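Local coordinates for protein o-succinylbenzoate synthase (Synechococcus elongatus, PDB 2OZT) that converts 2-succinyl-6-hydroxy-2,4-cyclohexadiene-1-carboxylate to 2-succinylbenzoate with the help of a divalent metal ion, a step of phylloquinone biosynthesis, at residues R34-D37 against Q41-Y44; G99-R104 against T313-L318; T134-V139 against Y194-L199; K163-A168 against C293-F298. One frame throughout, in Å; residues are numbered along the deposited sequence.

Contact 1. Residues R34-D37 against Q41-Y44; sequences RLED and QVGY
Arg-34 and Tyr-44 lie side by side and point the same way, CG of Arg-34 standing 3.6 Å from CE1 of Tyr-44 while the guanidinium and ring planes are turned 83° apart. With CG set opposite the backbone N (chi1 -179°) and the chain extended to NE, the arginine runs over Val-42, whose CG2 sits beneath one guanidinium face, 3.6 Å from NH2 of Arg-34. NH1 of Arg-34 turns to OE1 of Glu-36 in a salt bridge of 2.9 Å, on the anti side of the carboxylate. NH2 is paired with Glu-316, which also takes the Tyr-44 hydroxyl, so helix 312-320 closes over this face. Leu-35 points to the other face, toward helix 85-97. Leu-35 N to Gly-43 O and Gly-43 N to Leu-35 O are hydrogen bonds, each 2.8 Å, flanked by the non-hydrogen-bonded pairs Arg-34/Tyr-44 and Glu-36/Val-42. At the turn end Asp-37 N bonds to Gln-41 O, and the Asp-37 carboxylate holds Gln-41 twice: OD2 uses its syn lone pair for NE2 at 2.6 Å, whereas the backbone N of Gln-41 meets OD1 from above the carboxylate plane at 2.8 Å. Were the carboxylate lost, as with an alanine here, the Gln-41 amide would probably turn freely and its backbone N lose this acceptor. The whole is the end of an antiparallel beta hairpin at the edge of the sheet in the enolase-type N-terminal domain.

Contact 2. Residues G99-R104 against T313-L318; sequences GRLPYR and TAYERL
The ring of Tyr-315 carries CD1 of Leu-101 over the middle of one face, a CH-pi contact 3.9 Å from the centroid and only 5° off the ring normal. At the edge of the same ring, in its plane, sits a water that bonds to OH of Tyr-315 at 2.9 Å. This water also accepts from the backbone N of Tyr-103 at 2.8 Å, and so ties the helix residue to the loop. The two methyls of Leu-101 divide the work: CD2 lies 3.6 Å from OH of Tyr-315 and at the same time rests over the rim of one face of the Tyr-103 ring. The leucine and the tyrosine cross at about a right angle, the isobutyl group standing over the ring rather than running along it. If Tyr-315 gave way to a serine, the Leu-101 methyls would probably lose the ring they pack on, and the water its link to the helix. Ring stacking with His-285 joins Tyr-103 to helix 277-290, which also touches Tyr-315 through Ile-278 and Thr-281. The Tyr-315 ring meets that of Tyr-44 as well, and the loop following helix 85-97 thus lies against the C-terminal helix 312-320, between the hairpin strand 42-47 and the barrel helix 277-290.

Contact 3. Residues T134-V139 against Y194-L199; sequences TFKWKV and YVEQPL. With PO4 (phosphate ion), chain B.
Lys-136 lays its CD methylene against OE1 of Glu-196, 3.2 Å away, the two side chains crossing at about a right angle. Both start with CG opposite the backbone N, but the lysine bends at its third torsion (chi3 75°) while the glutamate stays extended. The bend carries the amino group past the carboxylate: NZ of Lys-136 lies 4.0 Å from OE1 of Glu-196, a long salt bridge, and finds its nearer charged mate in Asp-167. A water fills in between the two groups, accepting from NZ of Lys-136 at 2.8 Å and donating to OE2 of Glu-196 at 2.6 Å. OE1 of Glu-196 also lies in the plane of the Tyr-194 ring, at its edge. The two strands are not neighbours in the parallel barrel sheet; strand 163-167 runs between them, and their CA atoms approach no closer than 9.2 Å, at Lys-136 and Glu-196. Near the start of strand 134-138, OG1 of Thr-134 lies 3.0 Å from O3 of a phosphate ion. Glu-196 binds magnesium, and Lys-138, the predicted proton donor, follows two places after Lys-136 on its strand. The positive charge of Lys-136 probably offsets part of the negative charge that Glu-196 and Asp-167, two magnesium ligands with carboxylates close together, bring to the metal site.

Contact 4. Residues K163-A168 against C293-F298; sequences KLRLDA and CHALGF. With NA (sodium ion), chain D; PO4 (phosphate ion), chain B.
Arg-165 grips the carbonyl O of Ala-295 end-on with two nitrogens, NH2 at 2.9 Å and NH1 at 3.1 Å, with the oxygen close to the guanidinium plane. The two approaches differ: NH2 comes in the carbonyl plane onto a lone pair, whereas NH1 stands above that plane, 37° out of it. Extended from CG to NE, the arginine puts its head beside the loop, and NH2 of Arg-165 also donates to O2 of a phosphate ion at 2.7 Å. NE is held in a salt bridge by Glu-193, so the guanidinium has partners on several of its N-H groups, which probably leaves it little freedom to rotate. In the family's modified TIM barrel, strand 163-167 is thereby tied across the interior to the loop that follows helix 277-290, and the same strand carries Asp-167, whose OD1 binds the sodium ion at 2.5 Å together with Asp-221 and Glu-222. Beyond this direct grip the two segments meet mainly through the shared anion, which probably came from the crystallisation liquor. His-294 turns its ring edge to the phosphate, ND1 donating to O4 at 2.9 Å almost straight, at 172°, while its NE2 goes to the Gln-266 carbonyl. The backbone N of Ala-295 adds another bond, to O1 of the phosphate at 2.8 Å. On the looser, more exposed side, Lys-163 merely brushes the phosphate with CG, 3.4 Å from O3.

From the N terminus, contact 1 closes a short hairpin loop in the N-terminal domain before any other contact opens. Contact 2 then starts just after helix 85-97 and does not close until the C-terminal helix, over 200 residues on, so contacts 3 and 4 both fall within its span. Those two cross: 134-139, 163-168, 194-199 and 293-298 follow in alternating order, and strand 163-167 pairs with both strands of contact 3. Contacts 1 and 2 touch through Glu-316 and Tyr-315, bringing the C-terminal helix to the hairpin. Contacts 3 and 4 share the phosphate and the barrel interior, with centres about 35 Å from those of contacts 2 and 1 respectively.

Contact 1. Residues R34-D37 against Q41-Y44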
loop_
_atom_site.group_PDB
_atom_site.type_symbol
_atom_site.label_atom_id
_atom_site.label_comp_id
_atom_site.label_asym_id
_atom_site.label_seq_id
_atom_site.Cartn_x
_atom_site.Cartn_y
_atom_site.Cartn_z
ATOM N N ARG A 34 14.750 11.657 12.356
ATOM C CA ARG A 34 14.550 13.083 12.724
ATOM C C ARG A 34 15.724 13.892 12.214
ATOM O O ARG A 34 16.847 13.610 12.598
ATOM C CB ARG A 34 14.409 13.199 14.230
ATOM C CG ARG A 34 14.177 14.677 14.702
ATOM C CD ARG A 34 14.147 14.736 16.211
ATOM N NE ARG A 34 13.795 16.065 16.776
ATOM C CZ ARG A 34 14.656 17.065 16.945
ATOM N NH1 ARG A 34 15.922 16.983 16.549
ATOM N NH2 ARG A 34 14.207 18.207 17.476
ATOM N N LEU A 35 15.429 14.916 11.386
ATOM C CA LEU A 35 16.437 15.723 10.688
ATOM C C LEU A 35 16.328 17.130 11.262
ATOM O O LEU A 35 15.248 17.578 11.547
ATOM C CB LEU A 35 16.128 15.744 9.190
ATOM C CG LEU A 35 16.768 14.637 8.355
ATOM C CD1 LEU A 35 16.361 13.228 8.850
ATOM C CD2 LEU A 35 16.436 14.824 6.870
ATOM N N GLU A 36 17.464 17.789 11.497
ATOM C CA GLU A 36 17.389 19.164 12.004
ATOM C C GLU A 36 18.468 19.994 11.350
ATOM O O GLU A 36 19.624 19.591 11.305
ATOM C CB GLU A 36 17.522 19.171 13.516
ATOM C CG GLU A 36 17.356 20.601 14.166
ATOM C CD GLU A 36 17.368 20.595 15.677
ATOM O OE1 GLU A 36 17.201 19.536 16.314
ATOM O OE2 GLU A 36 17.537 21.691 16.283
ATOM N N ASP A 37 18.076 21.157 10.830
ATOM C CA ASP A 37 19.088 22.042 10.242
ATOM C C ASP A 37 19.688 22.989 11.283
ATOM O O ASP A 37 19.279 23.006 12.456
ATOM C CB ASP A 37 18.549 22.786 8.996
ATOM C CG ASP A 37 17.443 23.786 9.307
ATOM O OD1 ASP A 37 17.248 24.206 10.478
ATOM O OD2 ASP A 37 16.720 24.211 8.366
ATOM N N GLN A 41 15.118 23.986 12.326
ATOM C CA GLN A 41 13.949 23.434 11.587
ATOM C C GLN A 41 14.114 21.929 11.587
ATOM O O GLN A 41 15.233 21.455 11.525
ATOM C CB GLN A 41 13.894 23.930 10.168
ATOM C CG GLN A 41 13.680 25.457 10.103
ATOM C CD GLN A 41 13.603 25.906 8.700
ATOM O OE1 GLN A 41 12.569 26.390 8.252
ATOM N NE2 GLN A 41 14.688 25.746 7.977
ATOM N N VAL A 42 12.994 21.220 11.682
ATOM C CA VAL A 42 13.059 19.757 11.882
ATOM C C VAL A 42 12.219 19.071 10.815
ATOM O O VAL A 42 11.218 19.618 10.361
ATOM C CB VAL A 42 12.559 19.373 13.260
ATOM C CG1 VAL A 42 12.507 17.851 13.428
ATOM C CG2 VAL A 42 13.503 19.881 14.324
ATOM N N GLY A 43 12.664 17.888 10.388
ATOM C CA GLY A 43 11.832 17.069 9.475
ATOM C C GLY A 43 11.864 15.647 10.008
ATOM O O GLY A 43 12.721 15.293 10.826
ATOM N N TYR A 44 10.893 14.851 9.547
ATOM C CA TYR A 44 10.761 13.447 10.029
ATOM C C TYR A 44 10.429 12.514 8.888
ATOM O O TYR A 44 9.763 12.910 7.953
ATOM C CB TYR A 44 9.655 13.305 11.085
ATOM C CG TYR A 44 9.860 14.089 12.358
ATOM C CD1 TYR A 44 10.393 13.498 13.508
ATOM C CD2 TYR A 44 9.500 15.432 12.398
ATOM C CE1 TYR A 44 10.551 14.278 14.675
ATOM C CE2 TYR A 44 9.643 16.178 13.531
ATOM C CZ TYR A 44 10.162 15.610 14.645
ATOM O OH TYR A 44 10.285 16.462 15.740
#

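Contact 2. Residues G99-R104 against T313-L318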
loop_
_atom_site.group_PDB
_atom_site.type_symbol
_atom_site.label_atom_id
_atom_site.label_comp_id
_atom_site.label_asym_id
_atom_site.label_seq_id
_atom_site.Cartn_x
_atom_site.Cartn_y
_atom_site.Cartn_z
ATOM N N GLY A 99 11.403 21.929 7.650
ATOM C CA GLY A 99 10.876 23.298 7.589
ATOM C C GLY A 99 9.581 23.417 6.810
ATOM O O GLY A 99 9.142 24.535 6.486
ATOM N N ARG A 100 8.937 22.279 6.523
ATOM C CA ARG A 100 7.657 22.264 5.774
ATOM C C ARG A 100 6.486 21.667 6.565
ATOM O O ARG A 100 5.361 21.568 6.055
ATOM C CB ARG A 100 7.842 21.563 4.419
ATOM C CG ARG A 100 8.798 22.281 3.468
ATOM C CD ARG A 100 8.746 21.689 2.058
ATOM N NE ARG A 100 9.657 22.350 1.111
ATOM C CZ ARG A 100 10.905 21.960 0.840
ATOM N NH1 ARG A 100 11.439 20.905 1.440
ATOM N NH2 ARG A 100 11.639 22.640 -0.033
ATOM N N LEU A 101 6.737 21.258 7.806
ATOM C CA LEU A 101 5.705 20.675 8.658
ATOM C C LEU A 101 4.972 21.712 9.499
ATOM O O LEU A 101 5.598 22.696 9.948
ATOM C CB LEU A 101 6.321 19.630 9.590
ATOM C CG LEU A 101 7.035 18.468 8.895
ATOM C CD1 LEU A 101 7.671 17.557 9.959
ATOM C CD2 LEU A 101 6.001 17.684 8.084
ATOM N N PRO A 102 3.676 21.489 9.758
ATOM C CA PRO A 102 2.865 20.332 9.297
ATOM C C PRO A 102 2.328 20.487 7.873
ATOM O O PRO A 102 2.176 21.600 7.389
ATOM C CB PRO A 102 1.690 20.340 10.252
ATOM C CG PRO A 102 1.513 21.884 10.527
ATOM C CD PRO A 102 2.886 22.427 10.593
ATOM N N TYR A 103 1.980 19.366 7.239
ATOM C CA TYR A 103 1.553 19.375 5.842
ATOM C C TYR A 103 0.071 19.589 5.693
ATOM O O TYR A 103 -0.702 19.172 6.545
ATOM C CB TYR A 103 1.821 18.003 5.213
ATOM C CG TYR A 103 3.251 17.716 4.862
ATOM C CD1 TYR A 103 3.827 16.474 5.195
ATOM C CD2 TYR A 103 4.022 18.631 4.155
ATOM C CE1 TYR A 103 5.105 16.182 4.826
ATOM C CE2 TYR A 103 5.295 18.358 3.788
ATOM C CZ TYR A 103 5.856 17.125 4.121
ATOM O OH TYR A 103 7.121 16.891 3.715
ATOM N N ARG A 104 -0.304 20.192 4.557
ATOM C CA ARG A 104 -1.696 20.308 4.148
ATOM C C ARG A 104 -2.110 18.972 3.555
ATOM O O ARG A 104 -1.436 18.447 2.676
ATOM C CB ARG A 104 -1.827 21.418 3.091
ATOM C CG ARG A 104 -3.217 21.564 2.468
ATOM C CD ARG A 104 -4.236 21.996 3.514
ATOM N NE ARG A 104 -4.055 23.384 3.942
ATOM C CZ ARG A 104 -4.354 23.841 5.157
ATOM N NH1 ARG A 104 -4.834 23.018 6.087
ATOM N NH2 ARG A 104 -4.160 25.122 5.446
ATOM N N THR A 313 4.352 19.797 16.931
ATOM C CA THR A 313 4.476 19.200 18.263
ATOM C C THR A 313 4.041 17.734 18.302
ATOM O O THR A 313 4.589 16.943 19.078
ATOM C CB THR A 313 3.662 19.980 19.303
ATOM O OG1 THR A 313 2.286 19.990 18.913
ATOM C CG2 THR A 313 4.177 21.395 19.406
ATOM N N ALA A 314 3.063 17.369 17.467
ATOM C CA ALA A 314 2.616 15.974 17.397
ATOM C C ALA A 314 3.746 15.054 16.929
ATOM O O ALA A 314 3.879 13.923 17.432
ATOM C CB ALA A 314 1.415 15.818 16.478
ATOM N N TYR A 315 4.554 15.526 15.980
ATOM C CA TYR A 315 5.731 14.771 15.561
ATOM C C TYR A 315 6.706 14.669 16.723
ATOM O O TYR A 315 7.260 13.596 16.981
ATOM C CB TYR A 315 6.457 15.448 14.402
ATOM C CG TYR A 315 5.783 15.282 13.049
ATOM C CD1 TYR A 315 4.777 16.147 12.636
ATOM C CD2 TYR A 315 6.215 14.312 12.161
ATOM C CE1 TYR A 315 4.168 16.024 11.390
ATOM C CE2 TYR A 315 5.624 14.175 10.904
ATOM C CZ TYR A 315 4.595 15.027 10.522
ATOM O OH TYR A 315 3.999 14.913 9.273
ATOM N N GLU A 316 6.946 15.804 17.387
ATOM C CA GLU A 316 7.898 15.822 18.499
ATOM C C GLU A 316 7.473 14.896 19.638
ATOM O O GLU A 316 8.329 14.209 20.203
ATOM C CB GLU A 316 8.149 17.242 19.002
ATOM C CG GLU A 316 9.061 18.075 18.064
ATOM C CD GLU A 316 10.582 17.770 18.185
ATOM O OE1 GLU A 316 11.036 16.579 18.123
ATOM O OE2 GLU A 316 11.348 18.758 18.319
ATOM N N ARG A 317 6.178 14.853 19.959
ATOM C CA ARG A 317 5.644 13.909 20.964
ATOM C C ARG A 317 5.919 12.461 20.576
ATOM O O ARG A 317 6.324 11.648 21.418
ATOM C CB ARG A 317 4.135 14.081 21.169
ATOM C CG ARG A 317 3.700 15.319 21.981
ATOM C CD ARG A 317 2.201 15.264 22.325
ATOM N NE ARG A 317 1.424 16.325 21.668
ATOM C CZ ARG A 317 0.550 16.151 20.674
ATOM N NH1 ARG A 317 -0.079 17.208 20.170
ATOM N NH2 ARG A 317 0.305 14.941 20.171
ATOM N N LEU A 318 5.703 12.139 19.296
ATOM C CA LEU A 318 5.860 10.771 18.816
ATOM C C LEU A 318 7.324 10.395 18.991
ATOM O O LEU A 318 7.644 9.340 19.539
ATOM C CB LEU A 318 5.439 10.681 17.338
ATOM C CG LEU A 318 5.175 9.325 16.697
ATOM C CD1 LEU A 318 4.132 8.505 17.482
ATOM C CD2 LEU A 318 4.650 9.548 15.312
HETATM O O HOH W 1 2.107 17.025 8.851
#

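Contact 3. Residues T134-V139 against Y194-L199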
loop_
_atom_site.group_PDB
_atom_site.type_symbol
_atom_site.label_atom_id
_atom_site.label_comp_id
_atom_site.label_asym_id
_atom_site.label_seq_id
_atom_site.Cartn_x
_atom_site.Cartn_y
_atom_site.Cartn_z
ATOM N N THR A 134 -16.467 2.072 -1.844
ATOM C CA THR A 134 -15.642 1.045 -2.509
ATOM C C THR A 134 -15.205 0.083 -1.445
ATOM O O THR A 134 -14.875 0.488 -0.315
ATOM C CB THR A 134 -14.392 1.684 -3.132
ATOM O OG1 THR A 134 -14.830 2.594 -4.155
ATOM C CG2 THR A 134 -13.478 0.651 -3.759
ATOM N N PHE A 135 -15.247 -1.210 -1.792
ATOM C CA PHE A 135 -14.991 -2.291 -0.851
ATOM C C PHE A 135 -13.971 -3.249 -1.422
ATOM O O PHE A 135 -13.875 -3.372 -2.642
ATOM C CB PHE A 135 -16.299 -3.089 -0.629
ATOM C CG PHE A 135 -17.380 -2.250 -0.000
ATOM C CD1 PHE A 135 -17.472 -2.150 1.367
ATOM C CD2 PHE A 135 -18.246 -1.527 -0.795
ATOM C CE1 PHE A 135 -18.444 -1.343 1.962
ATOM C CE2 PHE A 135 -19.243 -0.717 -0.205
ATOM C CZ PHE A 135 -19.302 -0.601 1.181
ATOM N N LYS A 136 -13.265 -3.936 -0.539
ATOM C CA LYS A 136 -12.368 -5.032 -0.988
ATOM C C LYS A 136 -12.673 -6.244 -0.156
ATOM O O LYS A 136 -12.622 -6.179 1.073
ATOM C CB LYS A 136 -10.892 -4.644 -0.813
ATOM C CG LYS A 136 -9.944 -5.773 -1.359
ATOM C CD LYS A 136 -8.456 -5.353 -1.348
ATOM C CE LYS A 136 -7.875 -5.378 0.042
ATOM N NZ LYS A 136 -6.368 -5.417 0.113
ATOM N N TRP A 137 -13.050 -7.339 -0.826
ATOM C CA TRP A 137 -13.426 -8.574 -0.133
ATOM C C TRP A 137 -12.377 -9.644 -0.412
ATOM O O TRP A 137 -11.932 -9.804 -1.556
ATOM C CB TRP A 137 -14.787 -9.044 -0.671
ATOM C CG TRP A 137 -15.312 -10.345 -0.062
ATOM C CD1 TRP A 137 -15.264 -10.711 1.253
ATOM C CD2 TRP A 137 -15.959 -11.404 -0.764
ATOM N NE1 TRP A 137 -15.836 -11.965 1.410
ATOM C CE2 TRP A 137 -16.255 -12.409 0.187
ATOM C CE3 TRP A 137 -16.307 -11.613 -2.110
ATOM C CZ2 TRP A 137 -16.913 -13.612 -0.157
ATOM C CZ3 TRP A 137 -16.946 -12.831 -2.453
ATOM C CH2 TRP A 137 -17.239 -13.809 -1.470
ATOM N N LYS A 138 -11.982 -10.355 0.634
ATOM C CA LYS A 138 -10.997 -11.429 0.538
ATOM C C LYS A 138 -11.634 -12.671 -0.027
ATOM O O LYS A 138 -12.672 -13.129 0.477
ATOM C CB LYS A 138 -10.442 -11.709 1.944
ATOM C CG LYS A 138 -9.220 -12.592 1.980
ATOM C CD LYS A 138 -8.741 -12.779 3.414
ATOM C CE LYS A 138 -7.363 -13.409 3.443
ATOM N NZ LYS A 138 -6.919 -13.496 4.879
ATOM N N VAL A 139 -11.013 -13.179 -1.100
ATOM C CA VAL A 139 -11.432 -14.439 -1.734
ATOM C C VAL A 139 -10.258 -15.419 -1.783
ATOM O O VAL A 139 -9.118 -15.116 -1.395
ATOM C CB VAL A 139 -12.051 -14.224 -3.125
ATOM C CG1 VAL A 139 -13.304 -13.382 -3.036
ATOM C CG2 VAL A 139 -11.045 -13.497 -4.041
ATOM N N TYR A 194 -11.933 -4.825 -9.987
ATOM C CA TYR A 194 -10.861 -5.707 -10.417
ATOM C C TYR A 194 -10.738 -6.885 -9.495
ATOM O O TYR A 194 -11.318 -6.893 -8.380
ATOM C CB TYR A 194 -9.505 -4.969 -10.491
ATOM C CG TYR A 194 -9.024 -4.152 -9.277
ATOM C CD1 TYR A 194 -8.970 -2.761 -9.369
ATOM C CD2 TYR A 194 -8.600 -4.751 -8.095
ATOM C CE1 TYR A 194 -8.457 -1.968 -8.311
ATOM C CE2 TYR A 194 -8.096 -3.952 -7.011
ATOM C CZ TYR A 194 -8.048 -2.590 -7.153
ATOM O OH TYR A 194 -7.540 -1.876 -6.092
ATOM N N VAL A 195 -10.017 -7.908 -9.983
ATOM C CA VAL A 195 -9.533 -9.006 -9.166
ATOM C C VAL A 195 -8.058 -8.705 -8.849
ATOM O O VAL A 195 -7.258 -8.490 -9.751
ATOM C CB VAL A 195 -9.698 -10.392 -9.875
ATOM C CG1 VAL A 195 -9.084 -11.466 -9.016
ATOM C CG2 VAL A 195 -11.172 -10.699 -10.189
ATOM N N GLU A 196 -7.740 -8.712 -7.573
ATOM C CA GLU A 196 -6.397 -8.369 -7.118
ATOM C C GLU A 196 -5.550 -9.613 -6.895
ATOM O O GLU A 196 -5.994 -10.540 -6.194
ATOM C CB GLU A 196 -6.478 -7.560 -5.824
ATOM C CG GLU A 196 -5.156 -6.986 -5.350
ATOM C CD GLU A 196 -5.381 -6.045 -4.184
ATOM O OE1 GLU A 196 -6.545 -5.810 -3.842
ATOM O OE2 GLU A 196 -4.395 -5.509 -3.644
ATOM N N GLN A 197 -4.399 -9.683 -7.581
ATOM C CA GLN A 197 -3.421 -10.771 -7.386
ATOM C C GLN A 197 -4.051 -12.183 -7.458
ATOM O O GLN A 197 -4.015 -12.927 -6.486
ATOM C CB GLN A 197 -2.579 -10.545 -6.114
ATOM C CG GLN A 197 -1.247 -11.306 -6.153
ATOM C CD GLN A 197 -0.218 -10.648 -7.026
ATOM O OE1 GLN A 197 -0.039 -9.411 -6.986
ATOM N NE2 GLN A 197 0.487 -11.433 -7.841
ATOM N N PRO A 198 -4.605 -12.527 -8.623
ATOM C CA PRO A 198 -5.228 -13.858 -8.654
ATOM C C PRO A 198 -4.224 -14.985 -8.493
ATOM O O PRO A 198 -4.574 -16.035 -7.909
ATOM C CB PRO A 198 -5.903 -13.897 -10.021
ATOM C CG PRO A 198 -5.176 -12.907 -10.867
ATOM C CD PRO A 198 -4.829 -11.785 -9.868
ATOM N N LEU A 199 -2.993 -14.777 -8.932
ATOM C CA LEU A 199 -1.959 -15.835 -8.874
ATOM C C LEU A 199 -0.784 -15.317 -8.084
ATOM O O LEU A 199 -0.604 -14.098 -8.011
ATOM C CB LEU A 199 -1.506 -16.232 -10.293
ATOM C CG LEU A 199 -2.579 -16.733 -11.274
ATOM C CD1 LEU A 199 -1.958 -16.926 -12.645
ATOM C CD2 LEU A 199 -3.144 -18.033 -10.733
HETATM P P PO4 B . -12.743 3.497 -6.992
HETATM O O1 PO4 B . -12.800 4.262 -5.706
HETATM O O2 PO4 B . -11.517 2.655 -6.911
HETATM O O3 PO4 B . -13.981 2.599 -7.056
HETATM O O4 PO4 B . -12.709 4.196 -8.338
HETATM O O HOH W 2 -4.553 -4.060 -1.521
#

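Contact 4. Residues K163-A168 against C293-F298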
loop_
_atom_site.group_PDB
_atom_site.type_symbol
_atom_site.label_atom_id
_atom_site.label_comp_id
_atom_site.label_asym_id
_atom_site.label_seq_id
_atom_site.Cartn_x
_atom_site.Cartn_y
_atom_site.Cartn_z
ATOM N N LYS A 163 -18.705 -0.034 -5.461
ATOM C CA LYS A 163 -17.639 -0.670 -6.257
ATOM C C LYS A 163 -16.990 -1.739 -5.401
ATOM O O LYS A 163 -16.875 -1.577 -4.204
ATOM C CB LYS A 163 -16.582 0.356 -6.670
ATOM C CG LYS A 163 -17.073 1.374 -7.736
ATOM C CD LYS A 163 -17.235 0.671 -9.114
ATOM C CE LYS A 163 -17.697 1.657 -10.199
ATOM N NZ LYS A 163 -16.597 2.546 -10.692
ATOM N N LEU A 164 -16.598 -2.870 -6.006
ATOM C CA LEU A 164 -16.079 -3.996 -5.246
ATOM C C LEU A 164 -14.802 -4.549 -5.886
ATOM O O LEU A 164 -14.764 -4.769 -7.103
ATOM C CB LEU A 164 -17.182 -5.078 -5.226
ATOM C CG LEU A 164 -16.767 -6.342 -4.513
ATOM C CD1 LEU A 164 -16.437 -6.104 -3.013
ATOM C CD2 LEU A 164 -17.910 -7.362 -4.732
ATOM N N ARG A 165 -13.763 -4.689 -5.069
ATOM C CA ARG A 165 -12.490 -5.317 -5.442
ATOM C C ARG A 165 -12.455 -6.705 -4.834
ATOM O O ARG A 165 -12.918 -6.878 -3.688
ATOM C CB ARG A 165 -11.325 -4.461 -4.880
ATOM C CG ARG A 165 -11.291 -3.018 -5.386
ATOM C CD ARG A 165 -10.461 -2.149 -4.487
ATOM N NE ARG A 165 -10.514 -0.786 -5.015
ATOM C CZ ARG A 165 -9.822 0.248 -4.500
ATOM N NH1 ARG A 165 -9.025 0.083 -3.439
ATOM N NH2 ARG A 165 -9.952 1.457 -5.066
ATOM N N LEU A 166 -11.959 -7.693 -5.576
ATOM C CA LEU A 166 -11.851 -9.047 -5.026
ATOM C C LEU A 166 -10.379 -9.361 -4.827
ATOM O O LEU A 166 -9.636 -9.386 -5.810
ATOM C CB LEU A 166 -12.453 -10.064 -5.984
ATOM C CG LEU A 166 -13.906 -9.788 -6.338
ATOM C CD1 LEU A 166 -14.381 -10.840 -7.389
ATOM C CD2 LEU A 166 -14.782 -9.772 -5.106
ATOM N N ASP A 167 -9.946 -9.644 -3.608
ATOM C CA ASP A 167 -8.534 -9.849 -3.364
ATOM C C ASP A 167 -8.238 -11.315 -3.099
ATOM O O ASP A 167 -8.579 -11.824 -2.031
ATOM C CB ASP A 167 -8.103 -8.986 -2.174
ATOM C CG ASP A 167 -6.600 -8.886 -2.037
ATOM O OD1 ASP A 167 -5.826 -9.525 -2.815
ATOM O OD2 ASP A 167 -6.109 -8.141 -1.140
ATOM N N ALA A 168 -7.560 -11.949 -4.055
ATOM C CA ALA A 168 -7.179 -13.330 -3.872
ATOM C C ALA A 168 -5.851 -13.536 -3.157
ATOM O O ALA A 168 -5.530 -14.681 -2.744
ATOM C CB ALA A 168 -7.161 -14.035 -5.215
ATOM N N CYS A 293 -7.368 8.799 -8.016
ATOM C CA CYS A 293 -8.702 8.675 -8.591
ATOM C C CYS A 293 -9.416 7.390 -8.224
ATOM O O CYS A 293 -10.462 7.043 -8.806
ATOM C CB CYS A 293 -8.642 8.778 -10.125
ATOM S SG CYS A 293 -7.671 7.518 -10.897
ATOM N N HIS A 294 -8.844 6.649 -7.281
ATOM C CA HIS A 294 -9.491 5.449 -6.732
ATOM C C HIS A 294 -9.377 5.453 -5.234
ATOM O O HIS A 294 -8.401 6.007 -4.673
ATOM C CB HIS A 294 -8.819 4.191 -7.277
ATOM C CG HIS A 294 -8.881 4.103 -8.771
ATOM N ND1 HIS A 294 -10.078 4.013 -9.454
ATOM C CD2 HIS A 294 -7.897 4.106 -9.715
ATOM C CE1 HIS A 294 -9.833 3.954 -10.758
ATOM N NE2 HIS A 294 -8.525 4.028 -10.947
ATOM N N ALA A 295 -10.352 4.837 -4.568
ATOM C CA ALA A 295 -10.380 4.771 -3.105
ATOM C C ALA A 295 -9.075 4.171 -2.612
ATOM O O ALA A 295 -8.582 3.178 -3.161
ATOM C CB ALA A 295 -11.539 3.853 -2.652
ATOM N N LEU A 296 -8.523 4.783 -1.567
ATOM C CA LEU A 296 -7.228 4.364 -1.041
ATOM C C LEU A 296 -7.301 3.117 -0.198
ATOM O O LEU A 296 -8.281 2.925 0.576
ATOM C CB LEU A 296 -6.629 5.453 -0.110
ATOM C CG LEU A 296 -6.499 6.876 -0.648
ATOM C CD1 LEU A 296 -5.883 7.776 0.425
ATOM C CD2 LEU A 296 -5.638 6.880 -1.950
ATOM N N GLY A 297 -6.265 2.288 -0.294
ATOM C CA GLY A 297 -6.238 1.063 0.523
ATOM C C GLY A 297 -5.676 1.356 1.903
ATOM O O GLY A 297 -4.713 0.699 2.338
ATOM N N PHE A 298 -6.294 2.316 2.598
ATOM C CA PHE A 298 -5.833 2.723 3.922
ATOM C C PHE A 298 -6.866 2.452 4.999
ATOM O O PHE A 298 -6.750 3.013 6.119
ATOM C CB PHE A 298 -5.412 4.198 3.914
ATOM C CG PHE A 298 -3.999 4.419 3.389
ATOM C CD1 PHE A 298 -2.927 4.543 4.278
ATOM C CD2 PHE A 298 -3.724 4.474 2.018
ATOM C CE1 PHE A 298 -1.622 4.730 3.793
ATOM C CE2 PHE A 298 -2.433 4.673 1.548
ATOM C CZ PHE A 298 -1.385 4.804 2.441
HETATM NA NA NA D . -3.410 -8.792 -2.976
HETATM P P PO4 B . -12.743 3.497 -6.992
HETATM O O1 PO4 B . -12.800 4.262 -5.706
HETATM O O2 PO4 B . -11.517 2.655 -6.911
HETATM O O3 PO4 B . -13.981 2.599 -7.056
HETATM O O4 PO4 B . -12.709 4.196 -8.338
#